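Local coordinates for uncharacterized protein (Magnetospirillum magneticum AMB-1, PDB 5MU5), which probably acts as a flagellin glycosyltransferase of the Maf family, involved in flagella formation, at residues Lys63-Met68 with Arg211-Tyr216; Val125-Gly130 with His148-Asn153; Asn255-Arg260 with Glu535-Arg540. All blocks are in the same frame, centred on the assembly; numbering follows the deposited sequence.

Interaction 1: residues Lys63-Met68 with Arg211-Tyr216; sequences KRIEDM and RLFVAY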
loop_
_atom_site.group_PDB
_atom_site.type_symbol
_atom_site.label_atom_id
_atom_site.label_comp_id
_atom_site.label_asym_id
_atom_site.label_seq_id
_atom_site.Cartn_x
_atom_site.Cartn_y
_atom_site.Cartn_z
ATOM N N LYS A 63 39.184 -11.873 6.206
ATOM C CA LYS A 63 38.915 -13.182 6.779
ATOM C C LYS A 63 37.728 -13.149 7.738
ATOM O O LYS A 63 36.933 -14.066 7.746
ATOM C CB LYS A 63 40.154 -13.689 7.512
ATOM C CG LYS A 63 40.000 -15.064 8.135
ATOM C CD LYS A 63 41.286 -15.428 8.849
ATOM C CE LYS A 63 41.213 -16.798 9.495
ATOM N NZ LYS A 63 42.524 -17.120 10.118
ATOM N N ARG A 64 37.620 -12.099 8.545
ATOM C CA ARG A 64 36.531 -11.971 9.507
ATOM C C ARG A 64 35.170 -11.886 8.801
ATOM O O ARG A 64 34.242 -12.625 9.132
ATOM C CB ARG A 64 36.756 -10.746 10.406
ATOM C CG ARG A 64 35.648 -10.473 11.428
ATOM C CD ARG A 64 36.011 -9.377 12.438
ATOM N NE ARG A 64 35.322 -9.594 13.726
ATOM C CZ ARG A 64 35.896 -9.956 14.888
ATOM N NH1 ARG A 64 37.216 -10.108 15.008
ATOM N NH2 ARG A 64 35.138 -10.140 15.967
ATOM N N ILE A 65 35.072 -11.007 7.807
ATOM C CA ILE A 65 33.822 -10.807 7.092
ATOM C C ILE A 65 33.435 -12.068 6.306
ATOM O O ILE A 65 32.252 -12.439 6.251
ATOM C CB ILE A 65 33.855 -9.536 6.183
ATOM C CG1 ILE A 65 32.447 -9.085 5.837
ATOM C CG2 ILE A 65 34.603 -9.745 4.875
ATOM C CD1 ILE A 65 31.618 -8.721 7.055
ATOM N N GLU A 66 34.429 -12.738 5.728
ATOM C CA GLU A 66 34.171 -13.954 4.966
ATOM C C GLU A 66 33.716 -15.090 5.863
ATOM O O GLU A 66 32.864 -15.882 5.465
ATOM C CB GLU A 66 35.391 -14.362 4.135
ATOM C CG GLU A 66 35.591 -13.496 2.884
ATOM C CD GLU A 66 36.797 -13.907 2.043
ATOM O OE1 GLU A 66 37.586 -14.766 2.484
ATOM O OE2 GLU A 66 36.963 -13.367 0.935
ATOM N N ASP A 67 34.279 -15.163 7.073
ATOM C CA ASP A 67 33.901 -16.190 8.043
ATOM C C ASP A 67 32.484 -15.964 8.552
ATOM O O ASP A 67 31.752 -16.921 8.809
ATOM C CB ASP A 67 34.896 -16.255 9.234
ATOM C CG ASP A 67 36.247 -16.903 8.859
ATOM O OD1 ASP A 67 36.325 -17.584 7.811
ATOM O OD2 ASP A 67 37.239 -16.726 9.607
ATOM N N MET A 68 32.102 -14.703 8.723
ATOM C CA MET A 68 30.743 -14.384 9.146
ATOM C C MET A 68 29.733 -14.820 8.102
ATOM O O MET A 68 28.688 -15.342 8.462
ATOM C CB MET A 68 30.578 -12.902 9.429
ATOM C CG MET A 68 31.274 -12.487 10.702
ATOM S SD MET A 68 31.181 -10.714 11.001
ATOM C CE MET A 68 29.405 -10.469 11.148
ATOM N N ARG A 211 17.804 -13.324 3.488
ATOM C CA ARG A 211 19.093 -13.194 4.133
ATOM C C ARG A 211 19.405 -11.721 4.349
ATOM O O ARG A 211 19.306 -10.912 3.422
ATOM C CB ARG A 211 20.181 -13.822 3.249
ATOM C CG ARG A 211 21.563 -13.920 3.895
ATOM C CD ARG A 211 21.634 -15.011 4.941
ATOM N NE ARG A 211 23.008 -15.218 5.414
ATOM C CZ ARG A 211 23.909 -16.015 4.836
ATOM N NH1 ARG A 211 23.609 -16.694 3.731
ATOM N NH2 ARG A 211 25.126 -16.121 5.364
ATOM N N LEU A 212 19.787 -11.387 5.575
ATOM C CA LEU A 212 20.228 -10.054 5.939
ATOM C C LEU A 212 21.714 -10.122 6.292
ATOM O O LEU A 212 22.151 -11.084 6.925
ATOM C CB LEU A 212 19.451 -9.587 7.148
ATOM C CG LEU A 212 17.933 -9.611 6.977
ATOM C CD1 LEU A 212 17.274 -9.305 8.305
ATOM C CD2 LEU A 212 17.523 -8.609 5.916
ATOM N N PHE A 213 22.491 -9.122 5.863
ATOM C CA PHE A 213 23.925 -9.108 6.117
ATOM C C PHE A 213 24.470 -7.684 6.172
ATOM O O PHE A 213 24.230 -6.884 5.277
ATOM C CB PHE A 213 24.663 -9.902 5.042
ATOM C CG PHE A 213 26.056 -10.261 5.424
ATOM C CD1 PHE A 213 26.310 -11.433 6.132
ATOM C CD2 PHE A 213 27.124 -9.421 5.100
ATOM C CE1 PHE A 213 27.607 -11.756 6.520
ATOM C CE2 PHE A 213 28.421 -9.746 5.480
ATOM C CZ PHE A 213 28.666 -10.910 6.194
ATOM N N VAL A 214 25.214 -7.389 7.234
ATOM C CA VAL A 214 25.784 -6.087 7.453
ATOM C C VAL A 214 27.259 -6.224 7.096
ATOM O O VAL A 214 27.970 -7.011 7.703
ATOM C CB VAL A 214 25.562 -5.637 8.917
ATOM C CG1 VAL A 214 26.367 -4.385 9.238
ATOM C CG2 VAL A 214 24.074 -5.396 9.178
ATOM N N ALA A 215 27.714 -5.465 6.098
ATOM C CA ALA A 215 29.083 -5.623 5.573
ATOM C C ALA A 215 30.195 -5.082 6.462
ATOM O O ALA A 215 31.289 -5.594 6.431
ATOM C CB ALA A 215 29.197 -5.015 4.177
ATOM N N TYR A 216 29.929 -4.025 7.206
ATOM C CA TYR A 216 30.904 -3.440 8.099
ATOM C C TYR A 216 30.125 -2.767 9.205
ATOM O O TYR A 216 28.883 -2.689 9.138
ATOM C CB TYR A 216 31.820 -2.459 7.368
ATOM C CG TYR A 216 31.108 -1.402 6.540
ATOM C CD1 TYR A 216 30.695 -0.202 7.108
ATOM C CD2 TYR A 216 30.875 -1.593 5.189
ATOM C CE1 TYR A 216 30.058 0.773 6.357
ATOM C CE2 TYR A 216 30.228 -0.632 4.433
ATOM C CZ TYR A 216 29.828 0.552 5.022
ATOM O OH TYR A 216 29.202 1.511 4.279
#

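Interaction 2: residues Val125-Gly130 with His148-Asn153; sequences VCLGLG and HIVEPN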
loop_
_atom_site.group_PDB
_atom_site.type_symbol
_atom_site.label_atom_id
_atom_site.label_comp_id
_atom_site.label_asym_id
_atom_site.label_seq_id
_atom_site.Cartn_x
_atom_site.Cartn_y
_atom_site.Cartn_z
ATOM N N VAL A 125 19.413 -9.094 1.201
ATOM C CA VAL A 125 19.648 -7.683 1.512
ATOM C C VAL A 125 21.011 -7.470 2.175
ATOM O O VAL A 125 21.270 -7.989 3.247
ATOM C CB VAL A 125 18.559 -7.139 2.437
ATOM C CG1 VAL A 125 18.855 -5.688 2.795
ATOM C CG2 VAL A 125 17.192 -7.251 1.789
ATOM N N CYS A 126 21.876 -6.705 1.540
ATOM C CA CYS A 126 23.192 -6.401 2.091
ATOM C C CYS A 126 23.230 -4.970 2.546
ATOM O O CYS A 126 23.057 -4.040 1.750
ATOM C CB CYS A 126 24.282 -6.591 1.054
ATOM S SG CYS A 126 24.282 -8.253 0.397
ATOM N N LEU A 127 23.437 -4.793 3.838
ATOM C CA LEU A 127 23.508 -3.474 4.402
ATOM C C LEU A 127 24.983 -3.227 4.465
ATOM O O LEU A 127 25.679 -3.743 5.337
ATOM C CB LEU A 127 22.855 -3.461 5.771
ATOM C CG LEU A 127 21.427 -3.962 5.579
ATOM C CD1 LEU A 127 21.045 -4.906 6.701
ATOM C CD2 LEU A 127 20.486 -2.792 5.427
ATOM N N GLY A 128 25.461 -2.482 3.486
ATOM C CA GLY A 128 26.880 -2.278 3.308
ATOM C C GLY A 128 27.385 -3.221 2.222
ATOM O O GLY A 128 26.882 -4.347 2.053
ATOM N N LEU A 129 28.347 -2.726 1.454
ATOM C CA LEU A 129 29.035 -3.514 0.449
ATOM C C LEU A 129 30.488 -3.636 0.863
ATOM O O LEU A 129 31.043 -4.731 0.882
ATOM C CB LEU A 129 28.938 -2.844 -0.923
ATOM C CG LEU A 129 29.711 -3.483 -2.079
ATOM C CD1 LEU A 129 29.117 -4.824 -2.447
ATOM C CD2 LEU A 129 29.682 -2.565 -3.274
ATOM N N GLY A 130 31.103 -2.506 1.202
ATOM C CA GLY A 130 32.522 -2.497 1.449
ATOM C C GLY A 130 33.149 -2.845 0.115
ATOM O O GLY A 130 32.704 -2.332 -0.914
ATOM N N HIS A 148 19.691 -6.740 -3.142
ATOM C CA HIS A 148 19.528 -5.349 -2.782
ATOM C C HIS A 148 20.697 -4.947 -1.903
ATOM O O HIS A 148 20.908 -5.474 -0.807
ATOM C CB HIS A 148 18.206 -5.196 -2.053
ATOM C CG HIS A 148 17.088 -5.925 -2.717
ATOM N ND1 HIS A 148 16.514 -5.478 -3.883
ATOM C CD2 HIS A 148 16.457 -7.080 -2.406
ATOM C CE1 HIS A 148 15.567 -6.317 -4.258
ATOM N NE2 HIS A 148 15.526 -7.306 -3.385
ATOM N N ILE A 149 21.458 -3.995 -2.390
ATOM C CA ILE A 149 22.657 -3.609 -1.713
ATOM C C ILE A 149 22.534 -2.156 -1.337
ATOM O O ILE A 149 22.265 -1.312 -2.165
ATOM C CB ILE A 149 23.864 -3.836 -2.625
ATOM C CG1 ILE A 149 23.931 -5.320 -3.010
ATOM C CG2 ILE A 149 25.139 -3.370 -1.934
ATOM C CD1 ILE A 149 24.942 -5.649 -4.091
ATOM N N VAL A 150 22.728 -1.883 -0.059
ATOM C CA VAL A 150 22.709 -0.542 0.429
ATOM C C VAL A 150 24.152 -0.209 0.688
ATOM O O VAL A 150 24.826 -0.950 1.380
ATOM C CB VAL A 150 21.926 -0.454 1.740
ATOM C CG1 VAL A 150 21.957 0.961 2.290
ATOM C CG2 VAL A 150 20.507 -0.929 1.516
ATOM N N GLU A 151 24.642 0.880 0.109
ATOM C CA GLU A 151 26.019 1.289 0.366
ATOM C C GLU A 151 26.047 2.785 0.462
ATOM O O GLU A 151 25.986 3.464 -0.561
ATOM C CB GLU A 151 26.949 0.799 -0.721
ATOM C CG GLU A 151 28.390 1.261 -0.535
ATOM C CD GLU A 151 28.911 1.003 0.869
ATOM O OE1 GLU A 151 29.393 -0.113 1.146
ATOM O OE2 GLU A 151 28.872 1.937 1.687
ATOM N N PRO A 152 26.099 3.315 1.698
ATOM C CA PRO A 152 26.109 4.762 1.930
ATOM C C PRO A 152 27.323 5.491 1.361
ATOM O O PRO A 152 27.262 6.687 1.101
ATOM C CB PRO A 152 26.163 4.864 3.454
ATOM C CG PRO A 152 25.574 3.587 3.931
ATOM C CD PRO A 152 26.054 2.566 2.966
ATOM N N ASN A 153 28.430 4.776 1.226
ATOM C CA ASN A 153 29.670 5.389 0.769
ATOM C C ASN A 153 29.951 4.946 -0.661
ATOM O O ASN A 153 30.303 3.797 -0.906
ATOM C CB ASN A 153 30.802 5.019 1.719
ATOM C CG ASN A 153 32.067 5.826 1.460
ATOM O OD1 ASN A 153 32.306 6.296 0.356
ATOM N ND2 ASN A 153 32.886 5.974 2.483
#

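Interaction 3: residues Asn255-Arg260 with Glu535-Arg540; sequences NMRDGR and ELFHDR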
loop_
_atom_site.group_PDB
_atom_site.type_symbol
_atom_site.label_atom_id
_atom_site.label_comp_id
_atom_site.label_asym_id
_atom_site.label_seq_id
_atom_site.Cartn_x
_atom_site.Cartn_y
_atom_site.Cartn_z
ATOM N N ASN A 255 -24.128 1.238 -9.050
ATOM C CA ASN A 255 -24.173 2.677 -8.896
ATOM C C ASN A 255 -24.228 3.424 -10.222
ATOM O O ASN A 255 -24.807 4.491 -10.295
ATOM C CB ASN A 255 -22.958 3.157 -8.108
ATOM C CG ASN A 255 -23.123 2.969 -6.617
ATOM O OD1 ASN A 255 -24.241 3.002 -6.110
ATOM N ND2 ASN A 255 -22.007 2.791 -5.901
ATOM N N MET A 256 -23.621 2.872 -11.261
ATOM C CA MET A 256 -23.505 3.583 -12.523
ATOM C C MET A 256 -24.411 3.123 -13.635
ATOM O O MET A 256 -24.534 3.821 -14.626
ATOM C CB MET A 256 -22.073 3.482 -13.000
ATOM C CG MET A 256 -21.131 4.304 -12.153
ATOM S SD MET A 256 -19.471 3.913 -12.649
ATOM C CE MET A 256 -19.447 4.601 -14.318
ATOM N N ARG A 257 -25.006 1.948 -13.467
ATOM C CA ARG A 257 -25.864 1.318 -14.452
ATOM C C ARG A 257 -27.012 2.224 -14.892
ATOM O O ARG A 257 -27.150 2.508 -16.072
ATOM C CB ARG A 257 -26.458 0.029 -13.858
ATOM C CG ARG A 257 -27.329 -0.788 -14.803
ATOM C CD ARG A 257 -26.466 -1.441 -15.865
ATOM N NE ARG A 257 -27.251 -2.055 -16.915
ATOM C CZ ARG A 257 -27.747 -1.409 -17.969
ATOM N NH1 ARG A 257 -27.562 -0.101 -18.124
ATOM N NH2 ARG A 257 -28.445 -2.084 -18.871
ATOM N N ASP A 258 -27.807 2.658 -13.913
ATOM C CA ASP A 258 -29.074 3.363 -14.120
ATOM C C ASP A 258 -29.096 4.718 -13.455
ATOM O O ASP A 258 -28.195 5.081 -12.709
ATOM C CB ASP A 258 -30.213 2.608 -13.414
ATOM C CG ASP A 258 -30.358 1.180 -13.859
ATOM O OD1 ASP A 258 -30.993 0.933 -14.908
ATOM O OD2 ASP A 258 -29.883 0.293 -13.120
ATOM N N GLY A 259 -30.182 5.437 -13.710
ATOM C CA GLY A 259 -30.539 6.643 -12.978
ATOM C C GLY A 259 -29.616 7.836 -12.995
ATOM O O GLY A 259 -28.513 7.836 -13.569
ATOM N N ARG A 260 -30.102 8.873 -12.338
ATOM C CA ARG A 260 -29.362 10.095 -12.236
ATOM C C ARG A 260 -28.220 9.933 -11.229
ATOM O O ARG A 260 -28.376 9.362 -10.152
ATOM C CB ARG A 260 -30.272 11.264 -11.824
ATOM C CG ARG A 260 -31.249 11.735 -12.895
ATOM C CD ARG A 260 -31.818 13.121 -12.574
ATOM N NE ARG A 260 -32.623 13.130 -11.347
ATOM C CZ ARG A 260 -33.921 12.823 -11.273
ATOM N NH1 ARG A 260 -34.609 12.468 -12.358
ATOM N NH2 ARG A 260 -34.541 12.866 -10.099
ATOM N N GLU A 535 -24.697 6.018 -21.057
ATOM C CA GLU A 535 -23.635 6.120 -22.052
ATOM C C GLU A 535 -22.314 5.787 -21.367
ATOM O O GLU A 535 -21.524 4.983 -21.866
ATOM C CB GLU A 535 -23.538 7.531 -22.663
ATOM C CG GLU A 535 -24.709 7.983 -23.535
ATOM C CD GLU A 535 -25.919 8.499 -22.759
ATOM O OE1 GLU A 535 -25.867 8.644 -21.514
ATOM O OE2 GLU A 535 -26.947 8.774 -23.415
ATOM N N LEU A 536 -22.086 6.401 -20.208
ATOM C CA LEU A 536 -20.847 6.185 -19.482
ATOM C C LEU A 536 -20.721 4.733 -19.070
ATOM O O LEU A 536 -19.684 4.107 -19.297
ATOM C CB LEU A 536 -20.751 7.081 -18.254
ATOM C CG LEU A 536 -19.461 6.885 -17.465
ATOM C CD1 LEU A 536 -18.229 6.964 -18.365
ATOM C CD2 LEU A 536 -19.394 7.905 -16.332
ATOM N N PHE A 537 -21.782 4.187 -18.490
ATOM C CA PHE A 537 -21.745 2.795 -18.105
ATOM C C PHE A 537 -21.344 1.879 -19.273
ATOM O O PHE A 537 -20.457 1.052 -19.127
ATOM C CB PHE A 537 -23.075 2.342 -17.495
ATOM C CG PHE A 537 -23.157 0.864 -17.298
ATOM C CD1 PHE A 537 -22.572 0.261 -16.192
ATOM C CD2 PHE A 537 -23.780 0.061 -18.252
ATOM C CE1 PHE A 537 -22.619 -1.113 -16.030
ATOM C CE2 PHE A 537 -23.832 -1.314 -18.095
ATOM C CZ PHE A 537 -23.249 -1.901 -16.980
ATOM N N HIS A 538 -22.001 2.021 -20.415
ATOM C CA HIS A 538 -21.736 1.143 -21.549
ATOM C C HIS A 538 -20.345 1.340 -22.122
ATOM O O HIS A 538 -19.693 0.375 -22.508
ATOM C CB HIS A 538 -22.782 1.313 -22.650
ATOM C CG HIS A 538 -24.120 0.772 -22.280
ATOM N ND1 HIS A 538 -24.318 -0.555 -21.962
ATOM C CD2 HIS A 538 -25.330 1.371 -22.180
ATOM C CE1 HIS A 538 -25.596 -0.750 -21.683
ATOM N NE2 HIS A 538 -26.231 0.402 -21.806
ATOM N N ASP A 539 -19.906 2.589 -22.189
ATOM C CA ASP A 539 -18.563 2.897 -22.636
ATOM C C ASP A 539 -17.544 2.111 -21.815
ATOM O O ASP A 539 -16.667 1.456 -22.378
ATOM C CB ASP A 539 -18.285 4.391 -22.502
ATOM C CG ASP A 539 -16.883 4.752 -22.924
ATOM O OD1 ASP A 539 -16.538 4.534 -24.108
ATOM O OD2 ASP A 539 -16.125 5.244 -22.067
ATOM N N ARG A 540 -17.672 2.160 -20.486
ATOM C CA ARG A 540 -16.760 1.434 -19.601
ATOM C C ARG A 540 -16.979 -0.089 -19.632
ATOM O O ARG A 540 -16.053 -0.835 -19.909
ATOM C CB ARG A 540 -16.869 1.958 -18.162
ATOM C CG ARG A 540 -16.549 3.447 -17.957
ATOM C CD ARG A 540 -15.072 3.768 -18.153
ATOM N NE ARG A 540 -14.706 3.747 -19.564
ATOM C CZ ARG A 540 -13.462 3.763 -20.034
ATOM N NH1 ARG A 540 -12.419 3.810 -19.210
ATOM N NH2 ARG A 540 -13.269 3.732 -21.348
#

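Interaction 1: residues Lys63-Met68 with Arg211-Tyr216
Ile65 and Phe213 meet where helix 61-71 packs beside strand 211-214. That strand is the outermost on one side of the four-stranded parallel sheet in the Maf N-terminal domain. The short segments run nearly antiparallel, at 166°, with their axes 10.6 Å apart. No hydrogen bond joins them. The contact is apolar and mostly buried.

Ile65 points toward the strand. Its CG1 stands anti to the backbone N (chi1 -161°), and CD1 beyond it does most of the touching. CD1 lies 3.7 Å from CE2 of Phe213, meeting the ring obliquely. The same methyl is 3.2 Å from the backbone O of Ala215, a close approach of a carbon to a carbonyl oxygen.

Phe213 has its CG anti to the backbone N (chi1 -164°), and the ring ends nearer the helix than its CB does. Strand 123-127 pairs with the backbone of Phe213. The ring reaches from the outermost strand toward helix 61-71, and Gln134 of helix 134-142 also touches this side chain.

Met68 lies one turn further along the helix and is partly exposed. It meets the ring through its backbone and CB rather than its sulphur. Its CB is 4.3 Å from CZ of Phe213. Its carbonyl carbon C lies at the ring edge, near the ring plane, 4.1 Å from CE1 of Phe213.

Interaction 2: residues Val125-Gly130 with His148-Asn153
A backbone hydrogen bond joins Cys126 and Val150, one of three between two neighbouring parallel strands. The short strands 125-127 and 148-150 run 4.8 Å apart at 8°. Cys126 N donates to His148 O at 2.8 Å. Val150 N donates to Cys126 O at 2.8 Å, and Gly128 N to Val150 O at 2.7 Å. The last is the most bent of the three, with an N-H...O angle of 140°, where the first strand turns into its loop.

A carboxylate continues the pairing past the strands. A bend at chi2 (49°) turns CD of Glu151 toward the 128-130 turn. Glu151 OE1 accepts from Leu129 N at 2.8 Å and from Gly130 N at 2.9 Å. The first donor comes from above the carboxylate plane, the second nearly along the C-O axis. Glu151 OE2 takes the N-H of Asn153 on its anti lone pair and has Tyr216 OH as a further partner. The group is thus held by the turn after strand 123-127, by its own loop and by the loop that carries Tyr216. These bonds could help stabilise its negative charge.

Apolar contacts lie on both faces of the sheet. Cys126 CB meets Ile149 CG1 on one face. Leu127 CD2 meets Val150 CG2 at 4.3 Å on the other. Past the strand, Leu129 CB reaches Ile149 CG2 at 4.0 Å. His148 shares the face of Val125 and Val150, and its ring nitrogens bond to Asn181 and His123.

Helix 134-142 connects the strands, making a beta-alpha-beta unit. With a glycine-rich turn after the first strand and a parallel strand order of 3-2-1-4, this is consistent with a Rossmann-like fold; here the acidic residue past the second strand binds the turn with its side chain.

Interaction 3: residues Asn255-Arg260 with Glu535-Arg540
Arg257 lies over one face of the Phe537 ring. This is a helix-helix contact: the C-terminal part of helix 242-257, in the MptE-like region, packs against the short helix 534-541, some 275 residues later. No hydrogen bond crosses it.

The main interaction is a CH-pi contact. CD of Arg257 is 3.6 Å from the centroid of the Phe537 ring, 21° off its normal. The guanidinium lies almost parallel to the ring, with the planes 6° apart, and the ring atom CE2 is over its face. CG of Arg257 is anti to the backbone N, and the chain then bends at chi2 (71°). The end of the side chain comes back to the ring, although CB points away from helix 534-541. NE of Arg257 makes a salt bridge with Glu648, from the helical bundle region.

Apolar packing adds to this. CE of Met256 meets CD2 of Leu536 at 3.9 Å. Phe378 of helix 373-378 touches both Met256 and Phe537.

Two plain van der Waals contacts remain. NE2 of His538 is 3.9 Å from NH1 of Arg257, too far for a hydrogen bond. The backbone O of Met256 rests 3.5 Å from CB of Phe537.

In the fold
Interactions 1 and 2 both lie in the Maf N-terminal domain. Their centres are 11 Å apart, both reach the same parallel sheet, and interaction 2 is nested in the loop that interaction 1 closes. Strands 211-214 and 123-127 are neighbours: Leu127 N lies 2.7 Å from Phe213 O, a probable hydrogen bond. Tyr216 OH, from the second segment of interaction 1, is 2.6 Å from Glu151 OE2 of interaction 2, a probable hydrogen bond that bridges the two contacts. Interaction 3 stands apart, on the opposite side of the chain's centre. Its centre is about 60 Å from that of interaction 1 and about 52 Å from that of interaction 2. It joins 255-260 to 535-540.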